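Local atomic coordinates of CalsepRRP (Calystegia sepium, PDB entry 1JY5), a protein that belongs to the RNase T2 family, whose active members cleave RNA, although whether it is itself a working ribonuclease remains uncertain. Residues F5-L10 with D48-T53; S56-A61 with G106-P111; E134-S139 with M155-S160; D173-V178 with V202-K207. One frame throughout, in Å; residues are numbered along the deposited sequence.

Interaction 1 of 4, residues F5-L10 with D48-T53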
loop_
_atom_site.group_PDB
_atom_site.type_symbol
_atom_site.label_atom_id
_atom_site.label_comp_id
_atom_site.label_asym_id
_atom_site.label_seq_id
_atom_site.Cartn_x
_atom_site.Cartn_y
_atom_site.Cartn_z
ATOM N N PHE A 5 -12.638 -3.419 -13.599
ATOM C CA PHE A 5 -11.932 -2.260 -13.059
ATOM C C PHE A 5 -11.134 -1.552 -14.151
ATOM O O PHE A 5 -10.790 -2.147 -15.174
ATOM C CB PHE A 5 -11.017 -2.689 -11.906
ATOM C CG PHE A 5 -9.821 -3.493 -12.334
ATOM C CD1 PHE A 5 -8.571 -2.894 -12.459
ATOM C CD2 PHE A 5 -9.937 -4.855 -12.583
ATOM C CE1 PHE A 5 -7.450 -3.643 -12.824
ATOM C CE2 PHE A 5 -8.823 -5.614 -12.948
ATOM C CZ PHE A 5 -7.578 -5.006 -13.069
ATOM N N ASP A 6 -10.833 -0.279 -13.928
ATOM C CA ASP A 6 -10.110 0.518 -14.918
ATOM C C ASP A 6 -8.598 0.530 -14.744
ATOM O O ASP A 6 -7.854 0.396 -15.715
ATOM C CB ASP A 6 -10.638 1.953 -14.889
ATOM C CG ASP A 6 -12.090 2.041 -15.294
ATOM O OD1 ASP A 6 -12.845 2.805 -14.653
ATOM O OD2 ASP A 6 -12.475 1.354 -16.266
ATOM N N TYR A 7 -8.144 0.693 -13.507
ATOM C CA TYR A 7 -6.716 0.736 -13.246
ATOM C C TYR A 7 -6.407 0.201 -11.855
ATOM O O TYR A 7 -7.305 -0.021 -11.040
ATOM C CB TYR A 7 -6.209 2.180 -13.374
ATOM C CG TYR A 7 -6.735 3.094 -12.288
ATOM C CD1 TYR A 7 -6.039 3.257 -11.086
ATOM C CD2 TYR A 7 -7.971 3.735 -12.426
ATOM C CE1 TYR A 7 -6.563 4.027 -10.044
ATOM C CE2 TYR A 7 -8.504 4.507 -11.391
ATOM C CZ TYR A 7 -7.800 4.644 -10.205
ATOM O OH TYR A 7 -8.351 5.359 -9.167
ATOM N N PHE A 8 -5.119 0.000 -11.601
ATOM C CA PHE A 8 -4.626 -0.506 -10.331
ATOM C C PHE A 8 -4.038 0.615 -9.473
ATOM O O PHE A 8 -3.315 1.481 -9.976
ATOM C CB PHE A 8 -3.500 -1.521 -10.567
ATOM C CG PHE A 8 -3.963 -2.911 -10.885
ATOM C CD1 PHE A 8 -3.577 -3.532 -12.072
ATOM C CD2 PHE A 8 -4.702 -3.637 -9.959
ATOM C CE1 PHE A 8 -3.911 -4.862 -12.322
ATOM C CE2 PHE A 8 -5.039 -4.966 -10.197
ATOM C CZ PHE A 8 -4.644 -5.579 -11.379
ATOM N N THR A 9 -4.354 0.611 -8.182
ATOM C CA THR A 9 -3.752 1.577 -7.270
ATOM C C THR A 9 -2.890 0.758 -6.316
ATOM O O THR A 9 -3.387 -0.160 -5.661
ATOM C CB THR A 9 -4.797 2.362 -6.422
ATOM O OG1 THR A 9 -5.421 3.370 -7.226
ATOM C CG2 THR A 9 -4.121 3.034 -5.213
ATOM N N LEU A 10 -1.590 1.041 -6.272
ATOM C CA LEU A 10 -0.723 0.342 -5.323
ATOM C C LEU A 10 -0.612 1.318 -4.154
ATOM O O LEU A 10 -0.022 2.386 -4.289
ATOM C CB LEU A 10 0.680 0.063 -5.902
ATOM C CG LEU A 10 1.725 -0.502 -4.919
ATOM C CD1 LEU A 10 1.263 -1.849 -4.394
ATOM C CD2 LEU A 10 3.102 -0.654 -5.587
ATOM N N ASP A 48 -9.384 -0.360 -9.298
ATOM C CA ASP A 48 -10.217 0.830 -9.130
ATOM C C ASP A 48 -10.914 1.283 -10.404
ATOM O O ASP A 48 -10.583 0.839 -11.498
ATOM C CB ASP A 48 -9.372 2.005 -8.600
ATOM C CG ASP A 48 -8.977 1.844 -7.135
ATOM O OD1 ASP A 48 -9.812 1.375 -6.329
ATOM O OD2 ASP A 48 -7.834 2.205 -6.782
ATOM N N TYR A 49 -11.876 2.181 -10.238
ATOM C CA TYR A 49 -12.626 2.757 -11.349
ATOM C C TYR A 49 -12.153 4.199 -11.534
ATOM O O TYR A 49 -11.824 4.884 -10.561
ATOM C CB TYR A 49 -14.116 2.766 -11.033
ATOM C CG TYR A 49 -14.772 1.409 -11.046
ATOM C CD1 TYR A 49 -15.720 1.075 -10.083
ATOM C CD2 TYR A 49 -14.476 0.472 -12.040
ATOM C CE1 TYR A 49 -16.362 -0.161 -10.102
ATOM C CE2 TYR A 49 -15.114 -0.768 -12.070
ATOM C CZ TYR A 49 -16.054 -1.075 -11.098
ATOM O OH TYR A 49 -16.698 -2.292 -11.118
ATOM N N ASP A 50 -12.136 4.659 -12.779
ATOM C CA ASP A 50 -11.698 6.014 -13.090
ATOM C C ASP A 50 -12.504 7.104 -12.384
ATOM O O ASP A 50 -11.973 8.179 -12.105
ATOM C CB ASP A 50 -11.759 6.263 -14.604
ATOM C CG ASP A 50 -10.769 5.417 -15.382
ATOM O OD1 ASP A 50 -9.610 5.289 -14.930
ATOM O OD2 ASP A 50 -11.145 4.898 -16.459
ATOM N N ASP A 51 -13.775 6.834 -12.096
ATOM C CA ASP A 51 -14.624 7.841 -11.455
ATOM C C ASP A 51 -14.407 8.004 -9.954
ATOM O O ASP A 51 -15.125 8.757 -9.299
ATOM C CB ASP A 51 -16.110 7.566 -11.752
ATOM C CG ASP A 51 -16.609 6.254 -11.163
ATOM O OD1 ASP A 51 -17.736 5.848 -11.526
ATOM O OD2 ASP A 51 -15.898 5.631 -10.341
ATOM N N GLY A 52 -13.421 7.300 -9.408
ATOM C CA GLY A 52 -13.145 7.435 -7.990
ATOM C C GLY A 52 -13.816 6.409 -7.100
ATOM O O GLY A 52 -13.642 6.440 -5.880
ATOM N N THR A 53 -14.617 5.526 -7.685
ATOM C CA THR A 53 -15.253 4.477 -6.898
ATOM C C THR A 53 -14.471 3.224 -7.272
ATOM O O THR A 53 -13.501 3.308 -8.028
ATOM C CB THR A 53 -16.749 4.275 -7.252
ATOM O OG1 THR A 53 -16.869 3.790 -8.592
ATOM C CG2 THR A 53 -17.520 5.592 -7.117
HETATM O O HOH W 1 -15.131 5.051 -13.733
HETATM O O HOH W 2 -11.123 4.839 -7.766
#

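Interaction 2 of 4, residues S56-A61 with G106-P111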
loop_
_atom_site.group_PDB
_atom_site.type_symbol
_atom_site.label_atom_id
_atom_site.label_comp_id
_atom_site.label_asym_id
_atom_site.label_seq_id
_atom_site.Cartn_x
_atom_site.Cartn_y
_atom_site.Cartn_z
ATOM N N SER A 56 -15.823 -3.956 -5.128
ATOM C CA SER A 56 -15.384 -4.484 -3.842
ATOM C C SER A 56 -16.077 -5.786 -3.496
ATOM O O SER A 56 -17.224 -6.004 -3.871
ATOM C CB SER A 56 -15.650 -3.472 -2.719
ATOM O OG SER A 56 -17.043 -3.327 -2.487
ATOM N N CYS A 57 -15.374 -6.653 -2.777
ATOM C CA CYS A 57 -15.949 -7.922 -2.357
ATOM C C CYS A 57 -16.535 -8.671 -3.540
ATOM O O CYS A 57 -17.696 -9.084 -3.526
ATOM C CB CYS A 57 -17.041 -7.670 -1.316
ATOM S SG CYS A 57 -16.426 -6.869 0.219
ATOM N N CYS A 58 -15.711 -8.867 -4.560
ATOM C CA CYS A 58 -16.129 -9.567 -5.760
ATOM C C CYS A 58 -16.120 -11.086 -5.609
ATOM O O CYS A 58 -15.640 -11.635 -4.611
ATOM C CB CYS A 58 -15.229 -9.151 -6.928
ATOM S SG CYS A 58 -15.246 -7.355 -7.212
ATOM N N GLU A 59 -16.679 -11.752 -6.612
ATOM C CA GLU A 59 -16.728 -13.204 -6.644
ATOM C C GLU A 59 -15.300 -13.708 -6.764
ATOM O O GLU A 59 -14.431 -13.012 -7.288
ATOM C CB GLU A 59 -17.542 -13.678 -7.850
ATOM C CG GLU A 59 -19.019 -13.349 -7.749
ATOM C CD GLU A 59 -19.659 -14.002 -6.547
ATOM O OE1 GLU A 59 -19.604 -15.247 -6.455
ATOM O OE2 GLU A 59 -20.212 -13.279 -5.692
ATOM N N GLY A 60 -15.055 -14.916 -6.283
ATOM C CA GLY A 60 -13.717 -15.467 -6.359
ATOM C C GLY A 60 -13.524 -16.461 -5.245
ATOM O O GLY A 60 -14.318 -16.502 -4.306
ATOM N N ALA A 61 -12.478 -17.270 -5.345
ATOM C CA ALA A 61 -12.204 -18.267 -4.324
ATOM C C ALA A 61 -11.961 -17.578 -2.989
ATOM O O ALA A 61 -11.449 -16.460 -2.940
ATOM C CB ALA A 61 -10.977 -19.100 -4.722
ATOM N N GLY A 106 -8.626 -8.084 -3.793
ATOM C CA GLY A 106 -7.980 -9.104 -4.608
ATOM C C GLY A 106 -8.912 -9.854 -5.544
ATOM O O GLY A 106 -8.592 -10.084 -6.714
ATOM N N THR A 107 -10.066 -10.243 -5.018
ATOM C CA THR A 107 -11.067 -10.959 -5.798
ATOM C C THR A 107 -11.504 -10.119 -6.996
ATOM O O THR A 107 -11.883 -10.656 -8.027
ATOM C CB THR A 107 -12.316 -11.278 -4.943
ATOM O OG1 THR A 107 -12.803 -10.071 -4.343
ATOM C CG2 THR A 107 -11.981 -12.284 -3.845
ATOM N N CYS A 108 -11.441 -8.797 -6.865
ATOM C CA CYS A 108 -11.852 -7.914 -7.951
ATOM C C CYS A 108 -10.777 -7.683 -9.030
ATOM O O CYS A 108 -11.006 -6.939 -9.985
ATOM C CB CYS A 108 -12.302 -6.569 -7.375
ATOM S SG CYS A 108 -13.663 -6.631 -6.149
ATOM N N SER A 109 -9.607 -8.306 -8.881
ATOM C CA SER A 109 -8.530 -8.139 -9.863
ATOM C C SER A 109 -8.641 -9.089 -11.060
ATOM O O SER A 109 -7.853 -9.005 -12.012
ATOM C CB SER A 109 -7.150 -8.307 -9.210
ATOM O OG SER A 109 -6.977 -9.597 -8.653
ATOM N N SER A 110 -9.597 -10.010 -11.010
ATOM C CA SER A 110 -9.795 -10.927 -12.127
ATOM C C SER A 110 -10.557 -10.149 -13.202
ATOM O O SER A 110 -11.301 -9.223 -12.889
ATOM C CB SER A 110 -10.601 -12.157 -11.685
ATOM O OG SER A 110 -11.857 -11.794 -11.138
ATOM N N PRO A 111 -10.388 -10.515 -14.484
ATOM C CA PRO A 111 -9.556 -11.605 -14.995
ATOM C C PRO A 111 -8.076 -11.264 -15.188
ATOM O O PRO A 111 -7.292 -12.135 -15.561
ATOM C CB PRO A 111 -10.225 -11.933 -16.321
ATOM C CG PRO A 111 -10.525 -10.556 -16.832
ATOM C CD PRO A 111 -11.099 -9.855 -15.597
#

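Interaction 3 of 4, residues E134-S139 with M155-S160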
loop_
_atom_site.group_PDB
_atom_site.type_symbol
_atom_site.label_atom_id
_atom_site.label_comp_id
_atom_site.label_asym_id
_atom_site.label_seq_id
_atom_site.Cartn_x
_atom_site.Cartn_y
_atom_site.Cartn_z
ATOM N N GLU A 134 13.386 3.982 -1.277
ATOM C CA GLU A 134 14.707 4.246 -1.842
ATOM C C GLU A 134 14.710 5.550 -2.634
ATOM O O GLU A 134 15.685 6.302 -2.613
ATOM C CB GLU A 134 15.138 3.091 -2.756
ATOM C CG GLU A 134 16.492 3.303 -3.436
ATOM C CD GLU A 134 16.857 2.187 -4.406
ATOM O OE1 GLU A 134 16.913 1.015 -3.977
ATOM O OE2 GLU A 134 17.095 2.483 -5.599
ATOM N N ILE A 135 13.617 5.815 -3.341
ATOM C CA ILE A 135 13.513 7.037 -4.125
ATOM C C ILE A 135 13.557 8.256 -3.207
ATOM O O ILE A 135 14.228 9.246 -3.503
ATOM C CB ILE A 135 12.211 7.068 -4.946
ATOM C CG1 ILE A 135 12.296 6.045 -6.085
ATOM C CG2 ILE A 135 11.969 8.472 -5.495
ATOM C CD1 ILE A 135 11.019 5.906 -6.894
ATOM N N LEU A 136 12.845 8.182 -2.089
ATOM C CA LEU A 136 12.832 9.294 -1.148
ATOM C C LEU A 136 14.189 9.461 -0.463
ATOM O O LEU A 136 14.698 10.575 -0.357
ATOM C CB LEU A 136 11.740 9.098 -0.091
ATOM C CG LEU A 136 10.290 9.192 -0.573
ATOM C CD1 LEU A 136 9.367 9.139 0.635
ATOM C CD2 LEU A 136 10.070 10.487 -1.352
ATOM N N SER A 137 14.779 8.357 -0.015
ATOM C CA SER A 137 16.070 8.424 0.661
ATOM C C SER A 137 17.149 9.060 -0.211
ATOM O O SER A 137 17.937 9.878 0.264
ATOM C CB SER A 137 16.518 7.029 1.113
ATOM O OG SER A 137 16.624 6.138 0.020
ATOM N N GLU A 138 17.180 8.699 -1.488
ATOM C CA GLU A 138 18.176 9.254 -2.397
ATOM C C GLU A 138 17.917 10.731 -2.702
ATOM O O GLU A 138 18.725 11.387 -3.358
ATOM C CB GLU A 138 18.210 8.442 -3.695
ATOM C CG GLU A 138 18.415 6.952 -3.457
ATOM C CD GLU A 138 18.509 6.160 -4.741
ATOM O OE1 GLU A 138 17.781 6.492 -5.702
ATOM O OE2 GLU A 138 19.297 5.193 -4.784
ATOM N N SER A 139 16.790 11.255 -2.226
ATOM C CA SER A 139 16.458 12.659 -2.448
ATOM C C SER A 139 16.522 13.484 -1.169
ATOM O O SER A 139 16.091 14.639 -1.143
ATOM C CB SER A 139 15.067 12.794 -3.070
ATOM O OG SER A 139 15.123 12.640 -4.476
ATOM N N MET A 155 6.651 14.921 -3.326
ATOM C CA MET A 155 5.874 14.704 -4.547
ATOM C C MET A 155 6.783 14.769 -5.775
ATOM O O MET A 155 6.799 13.858 -6.605
ATOM C CB MET A 155 4.801 15.790 -4.690
ATOM C CG MET A 155 3.728 15.800 -3.617
ATOM S SD MET A 155 2.520 14.503 -3.847
ATOM C CE MET A 155 1.255 15.347 -4.823
ATOM N N SER A 156 7.532 15.862 -5.883
ATOM C CA SER A 156 8.438 16.072 -7.005
ATOM C C SER A 156 9.504 14.987 -7.087
ATOM O O SER A 156 9.872 14.549 -8.177
ATOM C CB SER A 156 9.103 17.450 -6.894
ATOM O OG SER A 156 10.034 17.649 -7.945
ATOM N N ALA A 157 10.002 14.555 -5.937
ATOM C CA ALA A 157 11.021 13.513 -5.911
ATOM C C ALA A 157 10.466 12.226 -6.523
ATOM O O ALA A 157 11.111 11.601 -7.363
ATOM C CB ALA A 157 11.481 13.258 -4.474
ATOM N N ILE A 158 9.268 11.831 -6.107
ATOM C CA ILE A 158 8.663 10.613 -6.644
ATOM C C ILE A 158 8.326 10.802 -8.124
ATOM O O ILE A 158 8.636 9.949 -8.952
ATOM C CB ILE A 158 7.395 10.240 -5.857
ATOM C CG1 ILE A 158 7.773 10.002 -4.395
ATOM C CG2 ILE A 158 6.749 8.991 -6.449
ATOM C CD1 ILE A 158 6.606 9.791 -3.473
ATOM N N GLN A 159 7.705 11.933 -8.440
ATOM C CA GLN A 159 7.327 12.266 -9.805
ATOM C C GLN A 159 8.485 12.192 -10.799
ATOM O O GLN A 159 8.348 11.615 -11.880
ATOM C CB GLN A 159 6.718 13.670 -9.847
ATOM C CG GLN A 159 6.919 14.395 -11.176
ATOM C CD GLN A 159 6.189 13.729 -12.320
ATOM O OE1 GLN A 159 6.468 13.992 -13.489
ATOM N NE2 GLN A 159 5.239 12.866 -11.988
ATOM N N SER A 160 9.623 12.782 -10.450
ATOM C CA SER A 160 10.759 12.766 -11.366
ATOM C C SER A 160 11.340 11.366 -11.557
ATOM O O SER A 160 11.940 11.083 -12.586
ATOM C CB SER A 160 11.850 13.743 -10.896
ATOM O OG SER A 160 12.394 13.366 -9.648
#

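Interaction 4 of 4, residues D173-V178 with V202-K207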
loop_
_atom_site.group_PDB
_atom_site.type_symbol
_atom_site.label_atom_id
_atom_site.label_comp_id
_atom_site.label_asym_id
_atom_site.label_seq_id
_atom_site.Cartn_x
_atom_site.Cartn_y
_atom_site.Cartn_z
ATOM N N ASP A 173 -0.044 15.115 10.440
ATOM C CA ASP A 173 1.066 15.873 9.879
ATOM C C ASP A 173 2.152 14.959 9.314
ATOM O O ASP A 173 3.105 15.422 8.689
ATOM C CB ASP A 173 1.682 16.771 10.946
ATOM C CG ASP A 173 2.814 17.603 10.407
ATOM O OD1 ASP A 173 2.545 18.453 9.531
ATOM O OD2 ASP A 173 3.969 17.404 10.844
ATOM N N ALA A 174 2.005 13.662 9.544
ATOM C CA ALA A 174 2.971 12.680 9.065
ATOM C C ALA A 174 2.444 11.928 7.844
ATOM O O ALA A 174 1.256 11.613 7.767
ATOM C CB ALA A 174 3.283 11.692 10.176
ATOM N N VAL A 175 3.331 11.638 6.899
ATOM C CA VAL A 175 2.945 10.898 5.704
ATOM C C VAL A 175 2.530 9.489 6.120
ATOM O O VAL A 175 3.312 8.749 6.723
ATOM C CB VAL A 175 4.113 10.809 4.701
ATOM C CG1 VAL A 175 3.714 9.947 3.505
ATOM C CG2 VAL A 175 4.494 12.208 4.236
ATOM N N GLU A 176 1.290 9.126 5.810
ATOM C CA GLU A 176 0.782 7.812 6.167
ATOM C C GLU A 176 0.673 6.864 4.983
ATOM O O GLU A 176 0.999 5.684 5.097
ATOM C CB GLU A 176 -0.588 7.931 6.843
ATOM C CG GLU A 176 -1.237 6.588 7.128
ATOM C CD GLU A 176 -2.473 6.693 8.003
ATOM O OE1 GLU A 176 -3.350 7.535 7.706
ATOM O OE2 GLU A 176 -2.566 5.923 8.985
ATOM N N GLN A 177 0.236 7.379 3.841
ATOM C CA GLN A 177 0.067 6.530 2.672
ATOM C C GLN A 177 0.451 7.195 1.354
ATOM O O GLN A 177 0.202 8.382 1.141
ATOM C CB GLN A 177 -1.392 6.053 2.619
ATOM C CG GLN A 177 -1.770 5.173 1.432
ATOM C CD GLN A 177 -3.190 4.631 1.546
ATOM O OE1 GLN A 177 -3.477 3.778 2.389
ATOM N NE2 GLN A 177 -4.085 5.135 0.708
ATOM N N VAL A 178 1.090 6.422 0.481
ATOM C CA VAL A 178 1.461 6.906 -0.843
ATOM C C VAL A 178 0.799 5.971 -1.850
ATOM O O VAL A 178 0.870 4.750 -1.708
ATOM C CB VAL A 178 2.996 6.910 -1.056
ATOM C CG1 VAL A 178 3.322 7.137 -2.532
ATOM C CG2 VAL A 178 3.631 8.031 -0.225
ATOM N N VAL A 202 5.350 18.121 6.090
ATOM C CA VAL A 202 5.050 16.795 6.609
ATOM C C VAL A 202 6.292 16.100 7.136
ATOM O O VAL A 202 7.412 16.547 6.896
ATOM C CB VAL A 202 4.418 15.914 5.513
ATOM C CG1 VAL A 202 3.108 16.530 5.053
ATOM C CG2 VAL A 202 5.380 15.768 4.345
ATOM N N SER A 203 6.091 14.998 7.853
ATOM C CA SER A 203 7.213 14.256 8.412
ATOM C C SER A 203 7.178 12.776 8.063
ATOM O O SER A 203 6.145 12.243 7.665
ATOM C CB SER A 203 7.226 14.408 9.934
ATOM O OG SER A 203 6.032 13.890 10.497
ATOM N N LEU A 204 8.325 12.124 8.208
ATOM C CA LEU A 204 8.444 10.694 7.950
ATOM C C LEU A 204 8.983 10.073 9.236
ATOM O O LEU A 204 10.123 9.617 9.293
ATOM C CB LEU A 204 9.401 10.439 6.784
ATOM C CG LEU A 204 8.956 10.995 5.424
ATOM C CD1 LEU A 204 10.119 10.958 4.437
ATOM C CD2 LEU A 204 7.773 10.180 4.900
ATOM N N PRO A 205 8.151 10.046 10.289
ATOM C CA PRO A 205 8.511 9.496 11.600
ATOM C C PRO A 205 9.061 8.078 11.587
ATOM O O PRO A 205 8.750 7.278 10.700
ATOM C CB PRO A 205 7.205 9.602 12.388
ATOM C CG PRO A 205 6.157 9.460 11.319
ATOM C CD PRO A 205 6.711 10.349 10.235
ATOM N N ILE A 206 9.886 7.780 12.587
ATOM C CA ILE A 206 10.505 6.470 12.749
ATOM C C ILE A 206 9.614 5.650 13.680
ATOM O O ILE A 206 8.872 6.213 14.489
ATOM C CB ILE A 206 11.917 6.613 13.376
ATOM C CG1 ILE A 206 12.771 7.544 12.511
ATOM C CG2 ILE A 206 12.587 5.248 13.501
ATOM C CD1 ILE A 206 14.112 7.909 13.126
ATOM N N LYS A 207 9.674 4.327 13.563
ATOM C CA LYS A 207 8.863 3.465 14.420
ATOM C C LYS A 207 9.256 3.610 15.885
ATOM O O LYS A 207 10.236 4.279 16.211
ATOM C CB LYS A 207 8.997 1.996 14.004
ATOM C CG LYS A 207 8.210 1.625 12.764
ATOM C CD LYS A 207 8.117 0.115 12.586
ATOM C CE LYS A 207 9.433 -0.505 12.140
ATOM N NZ LYS A 207 10.485 -0.481 13.177
#

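Interaction 1 of 4, residues F5-L10 with D48-T53
The phenol ring of Y7 lies with one face against D48, whose CB stands 3.9 Å from the ring centroid and 27° off the normal, displaced toward the rim, a CH-pi contact. D50 CA meets the ring edge in plane, while D50 OD1 approaches Y7 CD2 obliquely at 3.4 Å. The F5 ring puts CE1 over the centre of the F8 ring. CG of Y7 sits between the backbone N and the carbonyl carbon, from where the ring reaches D48 CB. D6 OD1 lies at the edge of the Y49 ring, near its plane, and Y49 OH is hydrogen-bonded to K3 O. The carboxylates of D6 and D50 stack with their planes 9° apart, D6 OD1 standing 3.2 Å from D50 OD2. K3 NZ, in a salt bridge with D6 OD1, probably eases this like-charge contact. D6 OD1 also accepts the D50 backbone N at 2.7 Å on its anti lone pair, in a nearly straight bond of 170°. Y7 OH reaches a water that donates to T53 O, and an alanine in place of Y7 would probably leave D48 CB without its aromatic cover and this water with one tether fewer. D48 OD2 accepts from T9 OG1 at 2.7 Å. On the backbone, D48 N donates to Y7 O, while D48 O is gripped twice, by D6 N at 2.7 Å and by Y7 N at 3.2 Å. Two residues facing one make a classic beta bulge, here where strands 7-14 and 40-48 pair antiparallel in the central sheet of the RNase T2 fold.

Interaction 2 of 4, residues S56-A61 with G106-P111
C58 and C108 are joined by a disulfide, SG to SG 2.0 Å, whose chi3 of 94° is close to the relaxed right angle and has the right-handed sign. The two cysteines share one side-chain conformation: in each, SG is anti to the carbonyl carbon and beside the backbone N (chi1 -57°). T107, next to C108 in the chain, meets the backbone of C58. Its OG1 lies between its own backbone N and carbonyl carbon, hydrogen-bonded to A103 O, and it also receives a weak, strongly bent bond from C58 N at 3.2 Å. T107 CB rests 3.4 Å from C58 O; the methyl CG2 lies 3.8 Å from C58 O, with G60 CA a looser neighbour at 4.4 Å. Within 106-111, S109 OG donates to G106 O at 2.6 Å, and S109 N gives the same oxygen a second bond. The neighbouring C57 forms a further disulfide with C90. The contact thus ties the exposed 56-61 loop to the region of helix 97-106, where A61 O accepts a hydrogen bond from W102 NE1; C108 and S109 pack on P47 of strand 40-48, and S109 also touches Y119 of helix 116-129.

Interaction 3 of 4, residues E134-S139 with M155-S160
L136 and I158 make the closest apolar side-chain pair of this helix-helix contact, with two flanking pairs beside them. From CB the leucine chain runs to a CG held anti to the carbonyl carbon, beside the backbone N (chi1 -68°), and there it forks. CD2 goes across to the partner helix, touching I158 CG1 at 3.8 Å and I158 CD1 at 4.1 Å, with A157 CB more loosely placed at 4.4 Å. CD1 takes the other way, anti to CA, and meets CD1 of L204 at 4.3 Å. The two side chains L136 and I158 pass at a slant, so that the leucine methyl lies against the side of the isoleucine. From the preceding residue, I135, the branch methyl CG2 sits over the partner's backbone, 3.7 Å from A157 O. Further on in the chain, S139 reaches A157 CB with its OG at 3.7 Å. All of this is van der Waals contact. The CA atoms are 6.5 Å apart at both I135-I158 and S139-A157, a closeness to which the small A157 probably contributes at the latter. Helix 132-137 is thereby laid on helix 151-162, where I135 also packs on A161 and L162 and L136 on I154; Y141 adds to the cover of A157, and P166 touches I158 from the loop before strand 167-171.

Interaction 4 of 4, residues D173-V178 with V202-K207
V175 holds its CG2 anti to the carbonyl carbon, beside the backbone N, with CG1 anti to N (chi1 176°); V202 has its own CG2 wedged between N and the carbonyl carbon. These settings bring the two CG2 methyls together at 3.7 Å. They meet beside a single beta bridge, A174 with S203, by which the C-terminal chain is pinned to the start of strand 174-182, a member of the main antiparallel sheet of this RNase T2 fold. Two backbone bonds make the bridge, and both belong to S203. S203 O accepts from V175 N at 3.0 Å in a fairly straight bond of 165°, while S203 N donates to D173 O at 3.1 Å with a more bent geometry. D173 O has a second, weaker neighbour in V202 CA, 3.2 Å away, a CA-H...O contact. L204 closes the apolar side by laying its CD2 against V175 CB at 3.7 Å. The buried patch goes on beyond the two segments, since V175 packs on V168 and V202 on C170, both of strand 167-171. The backbone is tied further: V175 O is hydrogen-bonded to T17 OG1 of helix 15-18, and P205 O to W14 NE1 at the end of strand 7-14. Further along the strand, E176 and Q177 both face K169 in a classic beta bulge. The single methyl of A174, its CB, lies 3.5 Å from S203 OG and 3.7 Å from P205 CD.

Overall arrangement
Interactions 1 and 2 form one continuous region, their centres 14 Å apart: the ring of F5 touches C108 O through CD2 at 3.5 Å, and F8 meets S109. Interactions 3 and 4 make a second pair, also 14 Å apart and joined by L136 and L204. About 33 Å separates the centres of interactions 2 and 3, but the main sheet links the two regions, because strands 7-14 and 174-182 of interactions 1 and 4 are neighbours in it. In active T2 relatives the catalytic residues come from the segments matching strand 40-48 and helix 97-106; D48 of interaction 1 and G106 of interaction 2 belong to these elements, and Q177 of interaction 4 touches K43.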